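Local coordinates for CMP/dCMP-type deaminase domain-containing protein (PDB 7DRY) that probably deaminates a pyrimidine intermediate of riboflavin biosynthesis, as a zinc-dependent enzyme with the cytidine deaminase fold, at residues E11-A16 with L168-A173; H61-C66 with M95-E100; G103-L106 with L110-V113. All blocks are in the same frame, centred on the assembly; numbering follows the deposited sequence.

Contact 1 of 3, residues E11-A16 with L168-A173; sequences ECLSLA and LEVAVA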
ATOM      1  N   GLU A  11      11.759  -4.045  -1.087  1.00 11.15           N
ATOM      2  CA  GLU A  11      11.999  -2.617  -0.936  1.00  9.63           C
ATOM      3  C   GLU A  11      10.908  -1.975  -0.090  1.00 10.54           C
ATOM      4  O   GLU A  11      11.185  -1.088   0.728  1.00 10.70           O
ATOM      5  CB  GLU A  11      12.094  -1.965  -2.320  1.00 11.36           C
ATOM      6  CG  GLU A  11      13.350  -2.380  -3.095  1.00 14.69           C
ATOM      7  CD  GLU A  11      13.326  -1.982  -4.560  1.00 22.46           C
ATOM      8  OE1 GLU A  11      12.301  -1.453  -5.030  1.00 21.18           O
ATOM      9  OE2 GLU A  11      14.347  -2.203  -5.245  1.00 25.43           O
ATOM     10  N   CYS A  12       9.665  -2.435  -0.250  1.00  9.99           N
ATOM     11  CA  CYS A  12       8.584  -1.955   0.598  1.00  9.87           C
ATOM     12  C   CYS A  12       8.845  -2.328   2.051  1.00 10.56           C
ATOM     13  O   CYS A  12       8.552  -1.549   2.968  1.00 11.04           O
ATOM     14  CB  CYS A  12       7.285  -2.613   0.141  1.00  9.23           C
ATOM     15  SG  CYS A  12       6.553  -1.871  -1.345  1.00 10.99           S
ATOM     16  N   LEU A  13       9.389  -3.524   2.281  1.00 10.42           N
ATOM     17  CA  LEU A  13       9.673  -3.935   3.652  1.00  9.34           C
ATOM     18  C   LEU A  13      10.762  -3.065   4.274  1.00 10.57           C
ATOM     19  O   LEU A  13      10.682  -2.715   5.458  1.00 10.34           O
ATOM     20  CB  LEU A  13      10.035  -5.420   3.698  1.00 12.33           C
ATOM     21  CG  LEU A  13      10.010  -6.091   5.068  1.00 15.52           C
ATOM     22  CD1 LEU A  13       8.631  -5.953   5.717  1.00 16.16           C
ATOM     23  CD2 LEU A  13      10.392  -7.550   4.908  1.00 17.83           C
ATOM     24  N   SER A  14      11.768  -2.680   3.489  1.00 10.12           N
ATOM     25  CA  SER A  14      12.789  -1.774   4.002  1.00 10.24           C
ATOM     26  C   SER A  14      12.178  -0.437   4.408  1.00 10.37           C
ATOM     27  O   SER A  14      12.573   0.154   5.421  1.00 12.76           O
ATOM     28  CB  SER A  14      13.851  -1.571   2.931  1.00 10.46           C
ATOM     29  OG  SER A  14      14.627  -2.746   2.819  1.00 13.90           O
ATOM     30  N   LEU A  15      11.221   0.061   3.614  1.00 10.00           N
ATOM     31  CA  LEU A  15      10.500   1.277   3.986  1.00 11.36           C
ATOM     32  C   LEU A  15       9.721   1.079   5.277  1.00 11.56           C
ATOM     33  O   LEU A  15       9.719   1.951   6.150  1.00 10.96           O
ATOM     34  CB  LEU A  15       9.538   1.679   2.865  1.00 10.62           C
ATOM     35  CG  LEU A  15      10.225   2.317   1.661  1.00 11.22           C
ATOM     36  CD1 LEU A  15       9.256   2.389   0.504  1.00 12.71           C
ATOM     37  CD2 LEU A  15      10.743   3.710   2.013  1.00 16.50           C
ATOM     38  N   ALA A  16       9.045  -0.067   5.410  1.00 11.15           N
ATOM     39  CA  ALA A  16       8.273  -0.355   6.612  1.00 10.50           C
ATOM     40  C   ALA A  16       9.136  -0.288   7.860  1.00 11.88           C
ATOM     41  O   ALA A  16       8.648   0.080   8.935  1.00 12.34           O
ATOM     42  CB  ALA A  16       7.647  -1.744   6.491  1.00 11.80           C
ATOM     43  N   LEU A 168       5.045  -9.839   8.261  1.00 11.53           N
ATOM     44  CA  LEU A 168       4.296  -9.787   9.515  1.00 13.50           C
ATOM     45  C   LEU A 168       5.203  -9.460  10.694  1.00 14.13           C
ATOM     46  O   LEU A 168       4.824  -8.667  11.563  1.00 14.09           O
ATOM     47  CB  LEU A 168       3.575 -11.116   9.746  1.00 13.81           C
ATOM     48  CG  LEU A 168       2.430 -11.377   8.769  1.00 14.62           C
ATOM     49  CD1 LEU A 168       2.001 -12.827   8.819  1.00 16.26           C
ATOM     50  CD2 LEU A 168       1.257 -10.455   9.079  1.00 16.68           C
ATOM     51  N   GLU A 169       6.400 -10.057  10.740  1.00 12.98           N
ATOM     52  CA  GLU A 169       7.322  -9.778  11.844  1.00 14.61           C
ATOM     53  C   GLU A 169       7.648  -8.296  11.924  1.00 14.50           C
ATOM     54  O   GLU A 169       7.700  -7.720  13.018  1.00 17.09           O
ATOM     55  CB  GLU A 169       8.619 -10.577  11.699  1.00 16.23           C
ATOM     56  CG  GLU A 169       8.471 -12.107  11.729  1.00 19.18           C
ATOM     57  CD  GLU A 169       8.304 -12.691  13.109  1.00 27.82           C
ATOM     58  OE1 GLU A 169       8.192 -11.927  14.089  1.00 26.79           O
ATOM     59  OE2 GLU A 169       8.294 -13.932  13.208  1.00 24.01           O
ATOM     60  N   VAL A 170       7.896  -7.666  10.776  1.00 12.79           N
ATOM     61  CA  VAL A 170       8.149  -6.232  10.761  1.00 12.72           C
ATOM     62  C   VAL A 170       6.889  -5.473  11.155  1.00 13.16           C
ATOM     63  O   VAL A 170       6.925  -4.563  11.994  1.00 13.38           O
ATOM     64  CB  VAL A 170       8.668  -5.812   9.377  1.00 11.87           C
ATOM     65  CG1 VAL A 170       8.662  -4.285   9.233  1.00 13.20           C
ATOM     66  CG2 VAL A 170      10.066  -6.398   9.128  1.00 13.31           C
ATOM     67  N   ALA A 171       5.751  -5.864  10.584  1.00 12.09           N
ATOM     68  CA  ALA A 171       4.518  -5.107  10.781  1.00 12.45           C
ATOM     69  C   ALA A 171       4.157  -4.976  12.256  1.00 13.90           C
ATOM     70  O   ALA A 171       3.754  -3.896  12.709  1.00 13.76           O
ATOM     71  CB  ALA A 171       3.373  -5.767  10.022  1.00 13.48           C
ATOM     72  N   VAL A 172       4.256  -6.063  13.020  1.00 14.45           N
ATOM     73  CA  VAL A 172       3.771  -6.076  14.402  1.00 14.71           C
ATOM     74  C   VAL A 172       4.911  -5.983  15.423  1.00 15.31           C
ATOM     75  O   VAL A 172       4.732  -6.363  16.585  1.00 16.85           O
ATOM     76  CB  VAL A 172       2.831  -7.259  14.690  1.00 15.76           C
ATOM     77  CG1 VAL A 172       1.654  -7.254  13.719  1.00 18.68           C
ATOM     78  CG2 VAL A 172       3.590  -8.578  14.632  1.00 20.27           C
ATOM     79  N   ALA A 173       6.065  -5.453  15.017  1.00 15.19           N
ATOM     80  CA  ALA A 173       7.247  -5.411  15.875  1.00 16.50           C
ATOM     81  C   ALA A 173       6.985  -4.726  17.209  1.00 18.42           C
ATOM     82  O   ALA A 173       7.610  -5.075  18.217  1.00 22.32           O
ATOM     83  CB  ALA A 173       8.357  -4.653  15.148  1.00 18.82           C
TER
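Leu-13 and Val-170 meet branch against branch, and the two side chains cross obliquely where helix 5-16 approaches helix 164-171. One leucine methyl does most of the touching. Leu-13 CD1 lies 3.7 Å from Val-170 CB and 3.7 Å from Val-170 CG2, while Val-170 CG1 is 3.9 Å away from that same CD1, so a single methyl rests against the whole fork of the valine. Leu-13 reaches it because its CG is turned away from the backbone N (chi1 -165°), which carries the branched end toward the other helix although its CB does not aim there. Val-170 points directly across, its two methyls spread. CG2 stays with Leu-13, and CG1 also meets the next turn of the first helix, where Ala-16 CB stands 3.9 Å from Val-170 CG1. A small alanine suits this place, since the two segments come closest here, with Ala-16 CA 7.2 Å from Val-170 CA. The beta-branched valine suits its own place because a short, forked side chain can touch two residues one helical turn apart. Helix 5-16 lies on strand 29-36 (Cys-12 and Leu-15 on Ile-31) and helix 164-171 on helix 178-187 (Leu-168 on Ala-185), making this plain helix-helix packing away from the zinc. With no hydrogen bond or charge pair between the segments, the fit of methyl groups and branch carbons, not directional bonds, accounts for the contact.

Contact 2 of 3, residues H61-C66 with M95-E100; sequences HAEQCC and MYVTME. With ZN (zinc ion), chain B; SO4 (sulfate ion), chain C.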
ATOM      1  N   HIS A  61      -1.248   5.555   7.562  1.00 11.24           N
ATOM      2  CA  HIS A  61      -0.871   4.291   6.948  1.00 12.73           C
ATOM      3  C   HIS A  61       0.126   4.512   5.813  1.00 11.47           C
ATOM      4  O   HIS A  61       0.340   5.629   5.346  1.00 10.74           O
ATOM      5  CB  HIS A  61      -2.113   3.577   6.427  1.00 11.50           C
ATOM      6  CG  HIS A  61      -2.940   2.954   7.505  1.00 12.58           C
ATOM      7  ND1 HIS A  61      -3.941   2.045   7.239  1.00 14.42           N
ATOM      8  CD2 HIS A  61      -2.932   3.123   8.850  1.00 13.54           C
ATOM      9  CE1 HIS A  61      -4.499   1.663   8.374  1.00 16.72           C
ATOM     10  NE2 HIS A  61      -3.911   2.310   9.368  1.00 18.00           N
ATOM     11  N   ALA A  62       0.736   3.416   5.347  1.00 10.37           N
ATOM     12  CA  ALA A  62       1.775   3.523   4.321  1.00  9.62           C
ATOM     13  C   ALA A  62       1.226   4.078   3.014  1.00  9.22           C
ATOM     14  O   ALA A  62       1.841   4.963   2.395  1.00  9.66           O
ATOM     15  CB  ALA A  62       2.391   2.150   4.070  1.00  9.97           C
ATOM     16  N   GLU A  63       0.097   3.529   2.543  1.00  9.93           N
ATOM     17  CA  GLU A  63      -0.457   3.980   1.268  1.00 10.36           C
ATOM     18  C   GLU A  63      -0.911   5.422   1.373  1.00  9.33           C
ATOM     19  O   GLU A  63      -0.764   6.203   0.420  1.00 10.12           O
ATOM     20  CB  GLU A  63      -1.641   3.089   0.872  1.00 10.78           C
ATOM     21  CG  GLU A  63      -1.341   1.585   0.866  1.00 14.88           C
ATOM     22  CD  GLU A  63      -1.688   0.890   2.183  1.00 13.83           C
ATOM     23  OE1 GLU A  63      -1.071   1.175   3.223  1.00 12.97           O
ATOM     24  OE2 GLU A  63      -2.590   0.039   2.182  1.00 20.11           O
ATOM     25  N   GLN A  64      -1.480   5.775   2.527  1.00 10.83           N
ATOM     26  CA  GLN A  64      -1.846   7.154   2.825  1.00  9.91           C
ATOM     27  C   GLN A  64      -0.636   8.073   2.720  1.00  9.45           C
ATOM     28  O   GLN A  64      -0.681   9.109   2.046  1.00 11.42           O
ATOM     29  CB  GLN A  64      -2.433   7.191   4.239  1.00 11.95           C
ATOM     30  CG  GLN A  64      -2.833   8.552   4.776  1.00 14.80           C
ATOM     31  CD  GLN A  64      -3.436   8.449   6.168  1.00 13.38           C
ATOM     32  OE1 GLN A  64      -3.363   7.403   6.820  1.00 14.53           O
ATOM     33  NE2 GLN A  64      -4.046   9.533   6.624  1.00 18.93           N
ATOM     34  N   CYS A  65       0.466   7.702   3.372  1.00 10.56           N
ATOM     35  CA  CYS A  65       1.661   8.538   3.328  1.00  9.35           C
ATOM     36  C   CYS A  65       2.240   8.602   1.920  1.00 10.02           C
ATOM     37  O   CYS A  65       2.731   9.652   1.491  1.00 10.07           O
ATOM     38  CB  CYS A  65       2.693   7.976   4.297  1.00 10.15           C
ATOM     39  SG  CYS A  65       2.238   8.360   6.022  1.00 10.48           S
ATOM     40  N   CYS A  66       2.214   7.486   1.194  1.00  8.59           N
ATOM     41  CA  CYS A  66       2.721   7.475  -0.175  1.00  8.86           C
ATOM     42  C   CYS A  66       1.991   8.503  -1.035  1.00  9.80           C
ATOM     43  O   CYS A  66       2.613   9.289  -1.768  1.00  9.61           O
ATOM     44  CB  CYS A  66       2.539   6.063  -0.732  1.00 10.28           C
ATOM     45  SG  CYS A  66       3.151   5.810  -2.413  1.00 11.19           S
ATOM     46  N   MET A  95       0.673   0.087  -7.361  1.00  9.24           N
ATOM     47  CA  MET A  95       1.177   0.259  -6.006  1.00  9.39           C
ATOM     48  C   MET A  95       1.554  -1.085  -5.405  1.00 11.00           C
ATOM     49  O   MET A  95       0.749  -2.024  -5.407  1.00 12.43           O
ATOM     50  CB  MET A  95       0.170   0.981  -5.112  1.00 11.16           C
ATOM     51  CG  MET A  95       0.761   1.299  -3.739  1.00 11.77           C
ATOM     52  SD  MET A  95      -0.380   2.112  -2.607  1.00 13.98           S
ATOM     53  CE  MET A  95      -0.249   3.807  -3.187  1.00 13.43           C
ATOM     54  N   TYR A  96       2.791  -1.178  -4.922  1.00  9.55           N
ATOM     55  CA  TYR A  96       3.235  -2.289  -4.097  1.00 10.57           C
ATOM     56  C   TYR A  96       3.105  -1.889  -2.635  1.00 10.21           C
ATOM     57  O   TYR A  96       3.388  -0.746  -2.261  1.00  9.39           O
ATOM     58  CB  TYR A  96       4.700  -2.613  -4.390  1.00  9.81           C
ATOM     59  CG  TYR A  96       4.932  -3.206  -5.754  1.00  9.22           C
ATOM     60  CD1 TYR A  96       5.166  -2.390  -6.869  1.00 10.02           C
ATOM     61  CD2 TYR A  96       4.929  -4.586  -5.940  1.00 10.26           C
ATOM     62  CE1 TYR A  96       5.375  -2.944  -8.129  1.00 13.16           C
ATOM     63  CE2 TYR A  96       5.130  -5.145  -7.195  1.00 11.00           C
ATOM     64  CZ  TYR A  96       5.365  -4.325  -8.282  1.00 11.41           C
ATOM     65  OH  TYR A  96       5.573  -4.876  -9.515  1.00 13.79           O
ATOM     66  N   VAL A  97       2.652  -2.821  -1.807  1.00  9.94           N
ATOM     67  CA  VAL A  97       2.497  -2.552  -0.382  1.00 10.67           C
ATOM     68  C   VAL A  97       2.645  -3.879   0.347  1.00 10.30           C
ATOM     69  O   VAL A  97       2.216  -4.911  -0.165  1.00 11.40           O
ATOM     70  CB  VAL A  97       1.149  -1.842  -0.117  1.00 15.30           C
ATOM     71  CG1 VAL A  97      -0.009  -2.646  -0.655  1.00 18.54           C
ATOM     72  CG2 VAL A  97       0.956  -1.531   1.346  1.00 14.19           C
ATOM     73  N   THR A  98       3.299  -3.872   1.516  1.00 10.14           N
ATOM     74  CA  THR A  98       3.605  -5.167   2.124  1.00 10.65           C
ATOM     75  C   THR A  98       2.332  -5.907   2.520  1.00 11.87           C
ATOM     76  O   THR A  98       2.238  -7.122   2.329  1.00 12.32           O
ATOM     77  CB  THR A  98       4.584  -5.056   3.299  1.00 11.10           C
ATOM     78  OG1 THR A  98       4.049  -4.195   4.310  1.00 12.27           O
ATOM     79  CG2 THR A  98       5.944  -4.544   2.835  1.00 11.00           C
ATOM     80  N   MET A  99       1.338  -5.198   3.057  1.00 11.54           N
ATOM     81  CA  MET A  99       0.094  -5.818   3.497  1.00 11.93           C
ATOM     82  C   MET A  99      -1.079  -5.326   2.656  1.00 14.83           C
ATOM     83  O   MET A  99      -1.026  -4.254   2.050  1.00 13.43           O
ATOM     84  CB  MET A  99      -0.156  -5.516   4.981  1.00 12.31           C
ATOM     85  CG  MET A  99       0.965  -6.005   5.905  1.00 13.12           C
ATOM     86  SD  MET A  99       0.583  -5.852   7.649  1.00 15.25           S
ATOM     87  CE  MET A  99      -0.606  -7.184   7.874  1.00 15.35           C
ATOM     88  N   GLU A 100      -2.138  -6.139   2.617  1.00 13.84           N
ATOM     89  CA  GLU A 100      -3.349  -5.803   1.881  1.00 15.49           C
ATOM     90  C   GLU A 100      -3.854  -4.422   2.308  1.00 14.13           C
ATOM     91  O   GLU A 100      -3.924  -4.144   3.509  1.00 14.56           O
ATOM     92  CB  GLU A 100      -4.423  -6.845   2.213  1.00 15.23           C
ATOM     93  CG  GLU A 100      -5.790  -6.560   1.624  1.00 18.10           C
ATOM     94  CD  GLU A 100      -6.856  -7.479   2.188  1.00 22.88           C
ATOM     95  OE1 GLU A 100      -6.519  -8.326   3.037  1.00 29.99           O
ATOM     96  OE2 GLU A 100      -8.033  -7.349   1.796  1.00 22.34           O
TER
HETATM   97 ZN    ZN B 300      -4.671   1.291   5.484  1.00 14.13          ZN
HETATM   98  S   SO4 C 301      -6.296   2.230  12.631  1.00 19.78           S
HETATM   99  O1  SO4 C 301      -5.097   2.049  11.800  1.00 22.19           O
HETATM  100  O2  SO4 C 301      -5.852   2.513  13.993  1.00 26.40           O
HETATM  101  O3  SO4 C 301      -7.066   3.356  12.135  1.00 23.28           O
HETATM  102  O4  SO4 C 301      -7.039   0.986  12.534  1.00 23.65           O
HETATM  103  O   HOH W   1      -1.569  -1.983   4.140  1.00 30.34           O
HETATM  104  O   HOH W   2      -3.432  -0.911   5.591  1.00 16.83           O
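The His-Ala-Glu zinc motif of the cytidine deaminase fold opens helix 62-73, and here its glutamate packs on the central strand 91-97. Glu-63 crosses Met-95 and Val-97 at about right angles: its CG lies 3.6 Å from Met-95 SD, and its CD 3.7 Å from Val-97 CG2. The bend at chi2 (93°) swings the carboxylate off the methionine, over the valine methyl and toward the metal. Such apolar neighbours suit the stem of a buried acid. One turn on, Cys-66 SG meets Met-95 CE. His-61, at the N-cap, binds zinc through ND1 at 2.0 Å, with Cys-102, Cys-112 and water 2 completing the site; its NE2 donates in the ring plane to O1 of a sulfate, probably from the crystallisation liquor. Glu-63 OE2 stays 4.1 Å from zinc, although this residue binds zinc in a crystal structure of the protein; in related deaminases the equivalent glutamate shuttles protons. Water 1 lies between Glu-63 OE2 and Met-99 O. Gln-64 reaches back over the helix start, and its OE1, also bound by Arg-105 NH2, accepts the His-61 N-H at 2.9 Å, nearly straight (164°) but 32° from the amide carbonyl plane.

Contact 3 of 3, residues G103-L106 with L110-V113; sequences GKRL and LPCV. With ZN (zinc ion), chain B; SO4 (sulfate ion), chain C.
Leu-110 turns its side chain away from residues 103-106 and meets Arg-105 through its carbonyl instead. Water 3 joins the two, accepting from Arg-105 NH2 at 2.9 Å and donating to Leu-110 O at 2.7 Å. Next, Pro-111 presses its ring on the peptide between Gly-103 and Lys-104, where it meets backbone atoms: Pro-111 CB is 3.5 Å from Gly-103 C, and Pro-111 CG is 3.5 Å from Gly-103 O. Proline, with no N-H to satisfy, suits the N-cap position it holds. The aliphatic stem of Arg-105 lies beside Pro-111, with Arg-105 CD 3.9 Å from Pro-111 CA. Bent at chi3 (60°), this arginine takes its guanidinium back past the ring of His-61. There NE donates at the group's edge, in plane, to sulfate O3 at 2.9 Å, NH1 binds Asn-59 O and adds a weak bond to O3, and Leu-106 N holds O4. A flat, multiply donating cation suits an anion, here a sulfate that probably comes from the crystallisation liquor. Cys-112 begins the helix and sends SG to zinc at 2.3 Å. Val-113 then lays CG2 near Gly-103 N, while its backbone bonds to Cys-102. Pro-101, Cys-102 and Cys-112 recall the Pro-Cys-x-x-Cys zinc signature of cytidine deaminases, here with nine residues between the cysteines where the classical motif has only two to four.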
ATOM      1  N   GLY A 103      -9.716  -1.783   4.201  1.00 16.22           N
ATOM      2  CA  GLY A 103     -11.012  -1.300   3.769  1.00 19.31           C
ATOM      3  C   GLY A 103     -11.846  -0.780   4.918  1.00 19.22           C
ATOM      4  O   GLY A 103     -12.951  -0.265   4.720  1.00 21.68           O
ATOM      5  N   LYS A 104     -11.314  -0.923   6.131  1.00 19.90           N
ATOM      6  CA  LYS A 104     -11.943  -0.472   7.361  1.00 22.97           C
ATOM      7  C   LYS A 104     -10.819  -0.129   8.325  1.00 21.03           C
ATOM      8  O   LYS A 104      -9.778  -0.791   8.326  1.00 21.35           O
ATOM      9  CB  LYS A 104     -12.824  -1.578   7.956  1.00 27.45           C
ATOM     10  CG  LYS A 104     -13.605  -1.162   9.186  1.00 42.99           C
ATOM     11  CD  LYS A 104     -14.903  -1.950   9.313  1.00 53.60           C
ATOM     12  CE  LYS A 104     -15.451  -1.886  10.729  1.00 59.71           C
ATOM     13  NZ  LYS A 104     -15.073  -3.090  11.520  1.00 59.34           N
ATOM     14  N   ARG A 105     -11.018   0.915   9.127  1.00 21.85           N
ATOM     15  CA  ARG A 105     -10.031   1.320  10.117  1.00 21.54           C
ATOM     16  C   ARG A 105     -10.703   1.492  11.468  1.00 25.43           C
ATOM     17  O   ARG A 105     -11.889   1.817  11.549  1.00 29.02           O
ATOM     18  CB  ARG A 105      -9.313   2.618   9.705  1.00 24.51           C
ATOM     19  CG  ARG A 105      -8.364   2.421   8.542  1.00 22.18           C
ATOM     20  CD  ARG A 105      -7.575   3.687   8.206  1.00 22.17           C
ATOM     21  NE  ARG A 105      -6.760   4.129   9.333  1.00 21.78           N
ATOM     22  CZ  ARG A 105      -5.825   5.069   9.260  1.00 18.02           C
ATOM     23  NH1 ARG A 105      -5.146   5.403  10.353  1.00 21.85           N
ATOM     24  NH2 ARG A 105      -5.575   5.680   8.108  1.00 16.51           N
ATOM     25  N   LEU A 106      -9.929   1.260  12.534  1.00 26.15           N
ATOM     26  CA  LEU A 106     -10.461   1.434  13.882  1.00 28.28           C
ATOM     27  C   LEU A 106     -10.676   2.905  14.199  1.00 27.36           C
ATOM     28  O   LEU A 106     -11.656   3.270  14.859  1.00 32.37           O
ATOM     29  CB  LEU A 106      -9.523   0.796  14.904  1.00 30.55           C
ATOM     30  CG  LEU A 106      -9.691  -0.717  15.001  1.00 34.22           C
ATOM     31  CD1 LEU A 106      -8.654  -1.328  15.923  1.00 35.05           C
ATOM     32  CD2 LEU A 106     -11.088  -1.021  15.480  1.00 41.10           C
ATOM     33  N   LEU A 110     -10.194   7.699   6.785  1.00 20.06           N
ATOM     34  CA  LEU A 110     -10.619   7.021   5.569  1.00 22.42           C
ATOM     35  C   LEU A 110      -9.693   5.838   5.303  1.00 20.87           C
ATOM     36  O   LEU A 110      -8.466   5.997   5.360  1.00 18.37           O
ATOM     37  CB  LEU A 110     -10.544   7.985   4.390  1.00 21.65           C
ATOM     38  CG  LEU A 110     -11.137   7.445   3.086  1.00 20.88           C
ATOM     39  CD1 LEU A 110     -12.643   7.244   3.223  1.00 22.99           C
ATOM     40  CD2 LEU A 110     -10.823   8.367   1.913  1.00 23.58           C
ATOM     41  N   PRO A 111     -10.223   4.647   5.033  1.00 17.07           N
ATOM     42  CA  PRO A 111      -9.342   3.502   4.786  1.00 15.91           C
ATOM     43  C   PRO A 111      -8.572   3.651   3.478  1.00 15.33           C
ATOM     44  O   PRO A 111      -8.862   4.485   2.620  1.00 15.49           O
ATOM     45  CB  PRO A 111     -10.290   2.301   4.767  1.00 16.93           C
ATOM     46  CG  PRO A 111     -11.497   2.770   5.535  1.00 20.15           C
ATOM     47  CD  PRO A 111     -11.628   4.226   5.176  1.00 18.55           C
ATOM     48  N   CYS A 112      -7.565   2.797   3.332  1.00 13.58           N
ATOM     49  CA  CYS A 112      -6.595   2.980   2.260  1.00 13.25           C
ATOM     50  C   CYS A 112      -7.194   2.613   0.908  1.00 13.49           C
ATOM     51  O   CYS A 112      -6.879   3.245  -0.103  1.00 13.43           O
ATOM     52  CB  CYS A 112      -5.386   2.101   2.561  1.00 14.80           C
ATOM     53  SG  CYS A 112      -4.302   2.832   3.800  1.00 13.31           S
ATOM     54  N   VAL A 113      -8.072   1.606   0.867  1.00 15.48           N
ATOM     55  CA  VAL A 113      -8.689   1.231  -0.403  1.00 16.00           C
ATOM     56  C   VAL A 113      -9.493   2.393  -0.970  1.00 15.99           C
ATOM     57  O   VAL A 113      -9.480   2.646  -2.183  1.00 14.46           O
ATOM     58  CB  VAL A 113      -9.528  -0.052  -0.251  1.00 19.63           C
ATOM     59  CG1 VAL A 113     -10.425  -0.255  -1.462  1.00 27.44           C
ATOM     60  CG2 VAL A 113      -8.621  -1.251  -0.072  1.00 21.50           C
TER
HETATM   61 ZN    ZN B 300      -4.671   1.291   5.484  1.00 14.13          ZN
HETATM   62  S   SO4 C 301      -6.296   2.230  12.631  1.00 19.78           S
HETATM   63  O1  SO4 C 301      -5.097   2.049  11.800  1.00 22.19           O
HETATM   64  O2  SO4 C 301      -5.852   2.513  13.993  1.00 26.40           O
HETATM   65  O3  SO4 C 301      -7.066   3.356  12.135  1.00 23.28           O
HETATM   66  O4  SO4 C 301      -7.039   0.986  12.534  1.00 23.65           O
HETATM   67  O   HOH W   3      -5.948   5.167   5.290  1.00 16.14           O
HETATM   68  O   HOH W   2      -3.432  -0.911   5.591  1.00 16.83           O

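In the fold
Contact 2 sits at the centre of the chain, whereas the centres of contacts 1 and 3 each lie about 12 Å from the centre of the chain, the first largely buried and the third partly open. Contacts 2 and 3 share the zinc, the sulfate and water 2, and strand 91-97 of one is followed in the chain by helix 112-117 of the other. Contact 1 is separate from the metal and purely apolar; it meets contact 2 where Cys-12 packs on Thr-98 and Ala-171 on Met-99. Chemistry thus shifts across the fold: methyl packing between outer helices, then an acid embedded among sulfur and valine, then loop backbone, water and anion binding beside the metal.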